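Local atomic coordinates of glycosyl transferase family 8 (Streptococcus pneumoniae, PDB entry 5GVV), a protein that transfers galactose from UDP-galactose to the terminal glucose of the already glycosylated serine-rich repeat protein PsrP, with manganese as the likely cofactor. Residues S49-R52 with I53-E57; Y91-P94 with D95-E99. All coordinates share one frame; numbering follows the deposited sequence.

In the fold
Both contacts are local and lie within the family 8 glycosyltransferase region, a GT-A fold built round a mixed sheet. Interaction 1 comes first, on helix 45-57, which links the parallel strands 34-40 and 61-66 at one edge of that sheet and faces helix 255-263 and the second subunit. Interaction 2 follows in the loop leading to strand 101-105, on the way to two of the manganese ligands, Asp106 and Asp108; His227 is the third protein ligand. The centres of interactions 1 and 2 lie 21 Å apart. Their nearest atoms are about 11 Å apart. Strand 34-40 is common ground: it precedes helix 45-57, and its Leu39 and Tyr37 pack on Phe96 and Val97.

Interaction 1 (S49-R52 with I53-E57)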
loop_
_atom_site.group_PDB
_atom_site.type_symbol
_atom_site.label_atom_id
_atom_site.label_comp_id
_atom_site.label_asym_id
_atom_site.label_seq_id
_atom_site.Cartn_x
_atom_site.Cartn_y
_atom_site.Cartn_z
ATOM N N SER A 49 -8.645 -11.204 6.249
ATOM C CA SER A 49 -8.553 -12.013 7.465
ATOM C C SER A 49 -8.033 -11.237 8.676
ATOM O O SER A 49 -8.628 -11.292 9.757
ATOM C CB SER A 49 -7.703 -13.263 7.230
ATOM O OG SER A 49 -8.361 -14.149 6.346
ATOM N N GLN A 50 -6.934 -10.508 8.493
ATOM C CA GLN A 50 -6.322 -9.773 9.597
ATOM C C GLN A 50 -7.163 -8.587 10.060
ATOM O O GLN A 50 -7.373 -8.390 11.263
ATOM C CB GLN A 50 -4.926 -9.282 9.208
ATOM C CG GLN A 50 -4.190 -8.608 10.362
ATOM C CD GLN A 50 -3.925 -9.562 11.515
ATOM O OE1 GLN A 50 -3.069 -10.437 11.418
ATOM N NE2 GLN A 50 -4.667 -9.404 12.606
ATOM N N ILE A 51 -7.626 -7.785 9.106
ATOM C CA ILE A 51 -8.375 -6.584 9.439
ATOM C C ILE A 51 -9.715 -6.971 10.072
ATOM O O ILE A 51 -10.222 -6.267 10.951
ATOM C CB ILE A 51 -8.602 -5.705 8.193
ATOM C CG1 ILE A 51 -7.270 -5.368 7.519
ATOM C CG2 ILE A 51 -9.347 -4.426 8.556
ATOM C CD1 ILE A 51 -6.241 -4.758 8.462
ATOM N N ARG A 52 -10.274 -8.098 9.629
ATOM C CA ARG A 52 -11.542 -8.589 10.175
ATOM C C ARG A 52 -11.418 -8.860 11.669
ATOM O O ARG A 52 -12.328 -8.562 12.434
ATOM C CB ARG A 52 -12.003 -9.859 9.448
ATOM C CG ARG A 52 -13.258 -10.494 10.039
ATOM C CD ARG A 52 -13.732 -11.680 9.214
ATOM N NE ARG A 52 -14.103 -11.269 7.865
ATOM C CZ ARG A 52 -13.526 -11.729 6.758
ATOM N NH1 ARG A 52 -12.554 -12.634 6.831
ATOM N NH2 ARG A 52 -13.926 -11.289 5.571
ATOM N N ILE A 53 -10.280 -9.414 12.078
ATOM C CA ILE A 53 -9.996 -9.626 13.495
ATOM C C ILE A 53 -9.998 -8.311 14.273
ATOM O O ILE A 53 -10.533 -8.240 15.385
ATOM C CB ILE A 53 -8.636 -10.319 13.697
ATOM C CG1 ILE A 53 -8.678 -11.745 13.140
ATOM C CG2 ILE A 53 -8.247 -10.335 15.172
ATOM C CD1 ILE A 53 -7.354 -12.489 13.232
ATOM N N TYR A 54 -9.393 -7.275 13.696
ATOM C CA TYR A 54 -9.369 -5.963 14.339
ATOM C C TYR A 54 -10.790 -5.463 14.564
ATOM O O TYR A 54 -11.135 -5.005 15.658
ATOM C CB TYR A 54 -8.609 -4.948 13.482
ATOM C CG TYR A 54 -7.147 -5.266 13.285
ATOM C CD1 TYR A 54 -6.464 -6.088 14.176
ATOM C CD2 TYR A 54 -6.447 -4.741 12.208
ATOM C CE1 TYR A 54 -5.121 -6.381 13.994
ATOM C CE2 TYR A 54 -5.107 -5.036 12.014
ATOM C CZ TYR A 54 -4.453 -5.852 12.911
ATOM O OH TYR A 54 -3.113 -6.139 12.722
ATOM N N LEU A 55 -11.606 -5.536 13.517
ATOM C CA LEU A 55 -12.973 -5.033 13.578
ATOM C C LEU A 55 -13.783 -5.773 14.636
ATOM O O LEU A 55 -14.537 -5.157 15.388
ATOM C CB LEU A 55 -13.656 -5.146 12.212
ATOM C CG LEU A 55 -13.661 -3.885 11.346
ATOM C CD1 LEU A 55 -14.429 -2.777 12.037
ATOM C CD2 LEU A 55 -12.243 -3.431 11.052
ATOM N N GLN A 56 -13.615 -7.093 14.699
ATOM C CA GLN A 56 -14.328 -7.908 15.678
ATOM C C GLN A 56 -13.908 -7.590 17.112
ATOM O O GLN A 56 -14.738 -7.577 18.027
ATOM C CB GLN A 56 -14.120 -9.398 15.376
ATOM C CG GLN A 56 -14.752 -9.844 14.052
ATOM C CD GLN A 56 -14.480 -11.295 13.732
ATOM O OE1 GLN A 56 -13.660 -11.940 14.384
ATOM N NE2 GLN A 56 -15.165 -11.820 12.723
ATOM N N GLU A 57 -12.619 -7.338 17.308
ATOM C CA GLU A 57 -12.108 -7.007 18.631
ATOM C C GLU A 57 -12.669 -5.673 19.119
ATOM O O GLU A 57 -12.722 -5.420 20.326
ATOM C CB GLU A 57 -10.571 -7.005 18.626
ATOM C CG GLU A 57 -9.977 -8.405 18.499
ATOM C CD GLU A 57 -8.461 -8.425 18.407
ATOM O OE1 GLU A 57 -7.854 -7.387 18.075
ATOM O OE2 GLU A 57 -7.876 -9.498 18.661
#
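Residues Gln50 to Gln56 form an intrahelical contact in the second half of helix 45-57, the connecting helix of a beta-alpha-beta unit between strands 34-40 and 61-66. Side chains three or four residues apart meet on successive turns. Gln50 packs on Tyr54. The Gln50 chain bends at its second torsion (chi2 63°), which brings NE2 toward the CE1 rim of the tyrosine ring, on the same side as Gln50 O, with amide and ring planes 29° apart; Gln50 NE2 comes 3.4 Å from Tyr54 CE1, while Gln50 CG lies near the hydroxyl end. The carbonyl oxygen Gln50 O sits over the centre of one ring face, 3.7 Å above its plane. It also takes a weak backbone bond from Tyr54 N. Ile51 reaches the same ring obliquely, Ile51 CD1 lying 3.7 Å from Tyr54 CE2, and its other branch meets the next turn, with Ile51 CG2 4.0 Å from Leu55 CD2.

On another side of the helix, Arg52 and Gln56 run side by side in the same direction, and Gln56 NE2 rests 3.5 Å from the aliphatic Arg52 CG. Their polar ends are engaged elsewhere: Arg52 NE donates to Leu62 O, and the Gln56 amide is gripped at both atoms, OE1 by Lys272 N and NE2 by Asp61 OD1. The backbone bonds Leu55 N to Ile51 O and Gln56 N to Arg52 O are both 3.0 Å long and continue the helix.

The side chains reach their neighbours in several directions. Ile51 and Leu55 pack against helix 17-30, Ile51 also touching Leu62 and Trp255; Arg52 and Gln56 tie the helix to the start of strand 61-66, and Tyr54 meets Trp255 of helix 255-263, with Leu252 of the second subunit packing on both Gln50 and Tyr54.

Interaction 2 (Y91-P94 with D95-E99); sequences YFIP and DFVTE
The Phe92 ring receives the Asp95 carboxylate at its edge, Asp95 OD2 lying in the ring plane 3.6 Å from Phe92 CD1, with ring and carboxylate planes 42° apart. Both residues belong to two overlapping type I turns, Phe92 to Asp95 and Ile93 to Phe96, in the loop before strand 101-105 of the GT-A fold. Phe72 adds an edge-to-face ring contact with Phe92. At the edge of the Phe96 ring, near its plane, stands the carbonyl oxygen Phe92 O, 3.3 Å from Phe96 CD1. Asp95 OD2 has its charged partner outside the turns, a salt bridge to Arg159 NE of helix 158-167, on which Phe92 also packs.

Phe92 O accepts from Asp95 N at 3.0 Å, the donor standing well above the carbonyl plane. The buried side chains of Ile93 and Val97 lie alongside each other, their CG2 methyls 3.8 Å apart. The turns lie near the UDP pocket without lining it: the Ile93 side chain is about 10 Å from the bound nucleotide. Ile93 O is held by two backbone donors: Phe96 N from above the carbonyl plane, and Val97 N almost in line with the C=O bond (C=O...N angle 171°), 3.1 Å from Ile93 O, its N-H pointing nearly straight at the oxygen (174°).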
loop_
_atom_site.group_PDB
_atom_site.type_symbol
_atom_site.label_atom_id
_atom_site.label_comp_id
_atom_site.label_asym_id
_atom_site.label_seq_id
_atom_site.Cartn_x
_atom_site.Cartn_y
_atom_site.Cartn_z
ATOM N N TYR A 91 -23.352 1.414 -6.742
ATOM C CA TYR A 91 -24.664 1.045 -7.265
ATOM C C TYR A 91 -25.148 -0.279 -6.660
ATOM O O TYR A 91 -26.344 -0.454 -6.403
ATOM C CB TYR A 91 -24.625 0.911 -8.794
ATOM C CG TYR A 91 -24.374 2.192 -9.570
ATOM C CD1 TYR A 91 -24.354 3.428 -8.937
ATOM C CD2 TYR A 91 -24.168 2.161 -10.947
ATOM C CE1 TYR A 91 -24.127 4.597 -9.648
ATOM C CE2 TYR A 91 -23.936 3.324 -11.665
ATOM C CZ TYR A 91 -23.921 4.539 -11.009
ATOM O OH TYR A 91 -23.697 5.701 -11.715
ATOM N N PHE A 92 -24.214 -1.201 -6.426
ATOM C CA PHE A 92 -24.557 -2.566 -6.010
ATOM C C PHE A 92 -24.690 -2.732 -4.497
ATOM O O PHE A 92 -24.773 -3.852 -3.997
ATOM C CB PHE A 92 -23.519 -3.562 -6.539
ATOM C CG PHE A 92 -23.380 -3.558 -8.035
ATOM C CD1 PHE A 92 -24.234 -4.317 -8.824
ATOM C CD2 PHE A 92 -22.395 -2.797 -8.652
ATOM C CE1 PHE A 92 -24.109 -4.320 -10.205
ATOM C CE2 PHE A 92 -22.262 -2.793 -10.031
ATOM C CZ PHE A 92 -23.119 -3.557 -10.809
ATOM N N ILE A 93 -24.709 -1.619 -3.772
ATOM C CA ILE A 93 -24.841 -1.658 -2.314
ATOM C C ILE A 93 -25.997 -2.531 -1.791
ATOM O O ILE A 93 -25.772 -3.398 -0.944
ATOM C CB ILE A 93 -24.874 -0.230 -1.697
ATOM C CG1 ILE A 93 -23.465 0.378 -1.694
ATOM C CG2 ILE A 93 -25.415 -0.262 -0.279
ATOM C CD1 ILE A 93 -23.424 1.858 -1.329
ATOM N N PRO A 94 -27.228 -2.333 -2.304
ATOM C CA PRO A 94 -28.317 -3.128 -1.722
ATOM C C PRO A 94 -28.268 -4.611 -2.093
ATOM O O PRO A 94 -29.111 -5.379 -1.627
ATOM C CB PRO A 94 -29.579 -2.471 -2.303
ATOM C CG PRO A 94 -29.139 -1.890 -3.595
ATOM C CD PRO A 94 -27.719 -1.424 -3.360
ATOM N N ASP A 95 -27.295 -5.013 -2.904
ATOM C CA ASP A 95 -27.125 -6.423 -3.239
ATOM C C ASP A 95 -26.300 -7.164 -2.182
ATOM O O ASP A 95 -26.259 -8.398 -2.172
ATOM C CB ASP A 95 -26.480 -6.577 -4.622
ATOM C CG ASP A 95 -27.417 -6.188 -5.753
ATOM O OD1 ASP A 95 -28.640 -6.405 -5.612
ATOM O OD2 ASP A 95 -26.934 -5.666 -6.783
ATOM N N PHE A 96 -25.653 -6.411 -1.292
ATOM C CA PHE A 96 -24.798 -7.002 -0.264
ATOM C C PHE A 96 -25.229 -6.672 1.162
ATOM O O PHE A 96 -25.165 -7.525 2.049
ATOM C CB PHE A 96 -23.346 -6.549 -0.451
ATOM C CG PHE A 96 -22.722 -7.013 -1.737
ATOM C CD1 PHE A 96 -22.678 -6.168 -2.841
ATOM C CD2 PHE A 96 -22.174 -8.287 -1.843
ATOM C CE1 PHE A 96 -22.101 -6.584 -4.030
ATOM C CE2 PHE A 96 -21.591 -8.709 -3.029
ATOM C CZ PHE A 96 -21.557 -7.855 -4.125
ATOM N N VAL A 97 -25.644 -5.427 1.386
ATOM C CA VAL A 97 -25.955 -4.951 2.733
ATOM C C VAL A 97 -27.333 -5.426 3.195
ATOM O O VAL A 97 -28.317 -5.279 2.471
ATOM C CB VAL A 97 -25.878 -3.410 2.804
ATOM C CG1 VAL A 97 -26.088 -2.926 4.230
ATOM C CG2 VAL A 97 -24.526 -2.932 2.275
ATOM N N THR A 98 -27.400 -5.988 4.401
ATOM C CA THR A 98 -28.642 -6.570 4.915
ATOM C C THR A 98 -29.370 -5.606 5.842
ATOM O O THR A 98 -30.541 -5.811 6.172
ATOM C CB THR A 98 -28.375 -7.883 5.680
ATOM O OG1 THR A 98 -27.609 -7.608 6.862
ATOM C CG2 THR A 98 -27.607 -8.859 4.809
ATOM N N GLU A 99 -28.677 -4.550 6.261
ATOM C CA GLU A 99 -29.279 -3.564 7.152
ATOM C C GLU A 99 -30.179 -2.596 6.384
ATOM O O GLU A 99 -29.961 -2.339 5.196
ATOM C CB GLU A 99 -28.205 -2.799 7.931
ATOM C CG GLU A 99 -27.501 -3.620 9.014
ATOM C CD GLU A 99 -26.490 -4.614 8.464
ATOM O OE1 GLU A 99 -26.103 -4.503 7.281
ATOM O OE2 GLU A 99 -26.074 -5.511 9.225
#